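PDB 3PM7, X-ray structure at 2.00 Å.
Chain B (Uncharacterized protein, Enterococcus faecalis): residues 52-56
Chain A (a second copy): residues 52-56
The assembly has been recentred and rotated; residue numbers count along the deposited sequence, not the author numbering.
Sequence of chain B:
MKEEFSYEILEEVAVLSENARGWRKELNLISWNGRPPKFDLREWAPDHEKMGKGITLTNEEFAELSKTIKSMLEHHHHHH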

ATOM      1  N   GLY B  52      -8.481   1.188 -11.205  1.00 69.90           N
ATOM      2  CA  GLY B  52      -9.308   1.204 -10.012  1.00 66.45           C
ATOM      3  C   GLY B  52      -8.626   1.934  -8.871  1.00 64.49           C
ATOM      4  O   GLY B  52      -7.802   2.819  -9.105  1.00 63.52           O
ATOM      5  N   LYS B  53      -8.955   1.553  -7.638  1.00 62.07           N
ATOM      6  CA  LYS B  53      -8.393   2.198  -6.453  1.00 61.01           C
ATOM      7  C   LYS B  53      -7.006   1.669  -6.099  1.00 53.28           C
ATOM      8  O   LYS B  53      -6.702   0.489  -6.277  1.00 50.69           O
ATOM      9  CB  LYS B  53      -9.323   2.020  -5.248  1.00 69.08           C
ATOM     10  CG  LYS B  53      -8.749   2.554  -3.940  1.00 73.66           C
ATOM     11  CD  LYS B  53      -9.553   2.094  -2.729  1.00 78.13           C
ATOM     12  CE  LYS B  53      -9.465   0.584  -2.554  1.00 81.53           C
ATOM     13  NZ  LYS B  53     -10.177   0.109  -1.332  1.00 82.55           N
ATOM     14  N   GLY B  54      -6.166   2.550  -5.580  1.00 52.40           N
ATOM     15  CA  GLY B  54      -4.811   2.169  -5.242  1.00 53.15           C
ATOM     16  C   GLY B  54      -4.082   3.342  -4.638  1.00 49.74           C
ATOM     17  O   GLY B  54      -4.701   4.357  -4.325  1.00 50.01           O
ATOM     18  N   ILE B  55      -2.766   3.213  -4.491  1.00 44.47           N
ATOM     19  CA  ILE B  55      -1.968   4.274  -3.892  1.00 42.99           C
ATOM     20  C   ILE B  55      -0.574   4.309  -4.531  1.00 43.02           C
ATOM     21  O   ILE B  55      -0.004   3.265  -4.849  1.00 40.75           O
ATOM     22  CB  ILE B  55      -1.892   4.123  -2.334  1.00 48.38           C
ATOM     23  CG1 ILE B  55      -1.422   5.428  -1.687  1.00 57.26           C
ATOM     24  CG2 ILE B  55      -1.005   2.949  -1.912  1.00 42.81           C
ATOM     25  CD1 ILE B  55      -2.054   5.698  -0.340  1.00 60.51           C
ATOM     26  N   THR B  56      -0.055   5.512  -4.765  1.00 45.63           N
ATOM     27  CA  THR B  56       1.312   5.669  -5.270  1.00 45.98           C
ATOM     28  C   THR B  56       2.278   5.801  -4.099  1.00 45.13           C
ATOM     29  O   THR B  56       1.912   6.314  -3.047  1.00 53.70           O
ATOM     30  CB  THR B  56       1.452   6.898  -6.187  1.00 51.98           C
ATOM     31  OG1 THR B  56       0.458   6.846  -7.213  1.00 52.82           O
ATOM     32  CG2 THR B  56       2.809   6.894  -6.865  1.00 58.37           C
TER
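Chain A, residues 52-56: GKGIT

Chain A lays the same five residues, GKGIT, against chain B, and the two copies adopt nearly the same backbone. In each, the chain turns a corner, at B:Lys53 and A:Lys53, and runs extended through B:Ile55 and B:Thr56, as through A:Ile55 and A:Thr56. The glycines at 54 are almost fully stretched, with phi/psi of -178/-169° at B:Gly54 and -174/-157° at A:Gly54, and the isoleucines follow with ordinary strand values, -147/140° at B:Ile55 and -149/144° at A:Ile55. The two strands approach to 5.4 Å between axes and run in broadly opposed directions, their N-to-C vectors 126° apart, with a signed crossing angle of -126°. That is far from sheet geometry, and no hydrogen bond joins the stretches directly. The strands cross and pack.

The register is reciprocal. The CA of B:Gly54 lies 5.7 Å from the CA of A:Ile55, and the CA of B:Ile55 lies 5.5 Å from the CA of A:Gly54. Glycine therefore faces isoleucine twice, and the two isoleucines, whose CA-to-CB bonds both point toward the other chain, also meet each other: CG2 of B:Ile55 is 4.0 Å from CG2 of A:Ile55, an apolar contact.

The CD1 of each isoleucine lies against the opposing backbone. B:Ile55 CD1 is 3.6 Å from A:Gly54 CA and 3.2 Å from A:Lys53 O, a tight approach. The reverse contacts are looser: A:Ile55 CD1 lies 4.2 Å from B:Gly54 CA and 4.3 Å from B:Lys53 O. The side chains differ slightly as well. Both have chi1 in t, but chi2 is t in A:Ile55 and 146°, between wells, in B:Ile55. The CD1 methyls rest near the glycine backbones. A CB on either glycine would point away from the partner strand, so the geometry does not show that the contact demands glycine.

The lysines break the symmetry further. B:Lys53 starts sideways, but its end comes nearer to chain A, and its CD reaches 3.6 Å from A:Gly54 O. A:Lys53 also starts sideways, yet its end leads away. The inward reach of the B lysine allows a water bridge: water 1 accepts hydrogen bonds from B:Lys53 NZ at 2.7 Å and from A:Thr56 N at 3.0 Å, linking a side chain of one copy to the backbone of the other.

Together the two stretches bury 287 Å², and the outer residues B:Gly52, A:Gly52, B:Thr56 and A:Thr56 add little to it.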

ATOM      1  N   GLY A  52      -7.088   9.274   4.942  1.00 38.82           N
ATOM      2  CA  GLY A  52      -7.127   9.687   3.555  1.00 44.84           C
ATOM      3  C   GLY A  52      -7.192   8.440   2.712  1.00 47.41           C
ATOM      4  O   GLY A  52      -7.534   7.365   3.210  1.00 45.10           O
ATOM      5  N   LYS A  53      -6.829   8.583   1.445  1.00 55.08           N
ATOM      6  CA  LYS A  53      -6.924   7.510   0.469  1.00 56.60           C
ATOM      7  C   LYS A  53      -5.830   6.481   0.673  1.00 45.74           C
ATOM      8  O   LYS A  53      -4.698   6.815   1.029  1.00 50.41           O
ATOM      9  CB  LYS A  53      -6.825   8.081  -0.951  1.00 65.40           C
ATOM     10  CG  LYS A  53      -5.552   8.870  -1.217  1.00 72.25           C
ATOM     11  CD  LYS A  53      -5.429   9.267  -2.689  1.00 77.60           C
ATOM     12  CE  LYS A  53      -6.527  10.240  -3.108  1.00 83.92           C
ATOM     13  NZ  LYS A  53      -6.368  11.590  -2.489  1.00 86.61           N
ATOM     14  N   GLY A  54      -6.170   5.217   0.458  1.00 40.09           N
ATOM     15  CA  GLY A  54      -5.174   4.175   0.591  1.00 40.52           C
ATOM     16  C   GLY A  54      -5.735   2.851   0.152  1.00 37.94           C
ATOM     17  O   GLY A  54      -6.694   2.811  -0.595  1.00 42.03           O
ATOM     18  N   ILE A  55      -5.152   1.764   0.643  1.00 33.85           N
ATOM     19  CA  ILE A  55      -5.528   0.441   0.160  1.00 32.86           C
ATOM     20  C   ILE A  55      -5.359  -0.581   1.292  1.00 35.89           C
ATOM     21  O   ILE A  55      -4.453  -0.485   2.110  1.00 33.57           O
ATOM     22  CB  ILE A  55      -4.658   0.066  -1.070  1.00 47.01           C
ATOM     23  CG1 ILE A  55      -5.170  -1.191  -1.757  1.00 50.63           C
ATOM     24  CG2 ILE A  55      -3.186  -0.108  -0.675  1.00 45.82           C
ATOM     25  CD1 ILE A  55      -4.519  -1.426  -3.099  1.00 53.67           C
ATOM     26  N   THR A  56      -6.243  -1.558   1.347  1.00 34.15           N
ATOM     27  CA  THR A  56      -6.106  -2.620   2.340  1.00 42.19           C
ATOM     28  C   THR A  56      -5.493  -3.834   1.642  1.00 46.16           C
ATOM     29  O   THR A  56      -5.728  -4.053   0.456  1.00 48.99           O
ATOM     30  CB  THR A  56      -7.472  -2.951   2.955  1.00 46.46           C
ATOM     31  OG1 THR A  56      -8.096  -1.728   3.371  1.00 46.48           O
ATOM     32  CG2 THR A  56      -7.322  -3.853   4.178  1.00 49.29           C
TER
HETATM   33  O   HOH W   1      -8.374  -1.859  -0.765  1.00 51.62           O